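Local coordinates for putative sugar binding protein (Bacteroides vulgatus ATCC 8482, PDB 3KEZ) that probably binds sugars or other nutrients at the outer membrane as a calcium-containing member of the SusD family, at residues A[175-180]-A[203-208]. Sequence-based numbering, arbitrary orientation.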
# COMPACT_ATOMS: atom_id res chain seq x y z
N SER A 175 -5.38 4.14 16.58
CA SER A 175 -4.66 4.36 17.83
C SER A 175 -3.16 4.12 17.69
O SER A 175 -2.38 4.95 18.15
CB SER A 175 -5.20 3.48 18.96
OG SER A 175 -4.41 3.62 20.09
N ASP A 176 -2.76 3.01 17.06
CA ASP A 176 -1.34 2.71 16.87
C ASP A 176 -0.68 3.79 16.02
O ASP A 176 0.34 4.37 16.39
CB ASP A 176 -1.16 1.34 16.18
CG ASP A 176 -1.40 0.16 17.12
OD1 ASP A 176 -1.57 0.39 18.35
OD2 ASP A 176 -1.38 -1.01 16.62
N LEU A 177 -1.29 4.10 14.88
CA LEU A 177 -0.68 5.07 13.96
C LEU A 177 -0.61 6.46 14.54
O LEU A 177 0.42 7.14 14.42
CB LEU A 177 -1.35 5.04 12.58
CG LEU A 177 -0.94 3.93 11.62
CD1 LEU A 177 -1.96 3.76 10.45
CD2 LEU A 177 0.50 4.16 11.06
N LYS A 178 -1.68 6.89 15.19
CA LYS A 178 -1.67 8.22 15.77
C LYS A 178 -0.56 8.37 16.80
O LYS A 178 0.17 9.37 16.84
CB LYS A 178 -3.03 8.48 16.44
CG LYS A 178 -3.25 9.92 16.83
CD LYS A 178 -4.71 10.18 17.19
CE LYS A 178 -4.84 11.56 17.85
NZ LYS A 178 -4.39 12.69 16.93
N ASN A 179 -0.46 7.37 17.65
CA ASN A 179 0.59 7.32 18.66
C ASN A 179 1.97 7.27 18.05
O ASN A 179 2.88 7.92 18.55
CB ASN A 179 0.36 6.11 19.55
CG ASN A 179 -0.72 6.36 20.57
OD1 ASN A 179 -0.71 7.39 21.25
ND2 ASN A 179 -1.66 5.44 20.70
N SER A 180 2.13 6.53 16.95
CA SER A 180 3.42 6.48 16.25
C SER A 180 3.83 7.85 15.73
O SER A 180 5.01 8.17 15.71
CB SER A 180 3.40 5.47 15.10
OG SER A 180 2.75 5.97 13.91
N SER A 203 -3.47 9.21 7.27
CA SER A 203 -4.40 9.96 6.43
C SER A 203 -5.20 9.08 5.50
O SER A 203 -6.38 9.29 5.30
CB SER A 203 -3.70 11.13 5.65
OG SER A 203 -3.00 10.69 4.49
N ARG A 204 -4.55 8.07 4.93
CA ARG A 204 -5.26 7.10 4.11
C ARG A 204 -6.28 6.35 4.94
O ARG A 204 -7.45 6.17 4.51
CB ARG A 204 -4.24 6.10 3.46
CG ARG A 204 -4.92 5.19 2.42
CD ARG A 204 -4.11 3.95 2.16
NE ARG A 204 -2.75 4.23 1.76
CZ ARG A 204 -1.79 3.32 1.73
NH1 ARG A 204 -2.02 2.08 2.10
NH2 ARG A 204 -0.57 3.64 1.35
N VAL A 205 -5.88 5.91 6.13
CA VAL A 205 -6.77 5.12 6.97
C VAL A 205 -8.00 5.97 7.33
O VAL A 205 -9.11 5.50 7.20
CB VAL A 205 -6.08 4.60 8.22
CG1 VAL A 205 -7.12 3.90 9.15
CG2 VAL A 205 -4.94 3.63 7.87
N TYR A 206 -7.80 7.24 7.67
CA TYR A 206 -8.94 8.14 7.89
C TYR A 206 -9.86 8.28 6.69
O TYR A 206 -11.09 8.41 6.85
CB TYR A 206 -8.45 9.50 8.38
CG TYR A 206 -7.96 9.57 9.85
CD1 TYR A 206 -8.75 9.10 10.90
CD2 TYR A 206 -6.80 10.27 10.18
CE1 TYR A 206 -8.36 9.23 12.20
CE2 TYR A 206 -6.40 10.43 11.53
CZ TYR A 206 -7.20 9.91 12.51
OH TYR A 206 -6.86 10.03 13.80
N LEU A 207 -9.31 8.32 5.47
CA LEU A 207 -10.18 8.42 4.26
C LEU A 207 -11.04 7.20 4.17
O LEU A 207 -12.26 7.29 3.92
CB LEU A 207 -9.34 8.55 2.97
CG LEU A 207 -8.55 9.83 2.76
CD1 LEU A 207 -7.64 9.75 1.55
CD2 LEU A 207 -9.55 10.96 2.66
N TYR A 208 -10.45 6.03 4.35
CA TYR A 208 -11.23 4.75 4.28
C TYR A 208 -12.36 4.70 5.28
O TYR A 208 -13.40 4.09 5.02
CB TYR A 208 -10.36 3.52 4.56
CG TYR A 208 -9.52 2.99 3.43
CD1 TYR A 208 -8.67 3.81 2.73
CD2 TYR A 208 -9.56 1.66 3.07
CE1 TYR A 208 -7.88 3.33 1.72
CE2 TYR A 208 -8.76 1.16 2.04
CZ TYR A 208 -7.91 1.99 1.39
OH TYR A 208 -7.08 1.52 0.39
O HOH W 1 -5.87 12.36 14.20
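Leu177 and Val205 meet in the gap between helices 166-183 and 195-209, each on the side of its helix that faces the other. One branch from each residue makes the touch: CD1 of Leu177 lies 3.9 Å from CG2 of Val205, at van der Waals distance, while the alpha carbons, Leu177 CA and Val205 CA, remain 9.3 Å apart. Beside this apolar pair runs a more polar bridge. With CG anti to the carbonyl carbon (chi1 -74°), the ring of Tyr206 reaches across to helix 166-183, and its OH comes within 4.0 Å of Lys178 CD. Lys178 runs extended through its first three torsions, and the bend at chi4 (61°) turns NZ towards a water that accepts from it at 3.1 Å and lies 2.6 Å from Tyr206 OH, so hydroxyl and ammonium are joined through solvent at the exposed border of an otherwise buried contact. Only 95 Å² is buried between the segments, and neighbouring turns complete the antiparallel packing of this helical hairpin: Leu177 also rests on Ala198, Leu201 and Leu202 of helix 195-209, and Val205 on Tyr170 and Ile173 of helix 166-183. Helix 109-134 touches both helices of the hairpin, with Phe128 meeting Val205 and Arg123 forming a salt bridge to Asp176, within the helical, TPR-related part of the SusD fold.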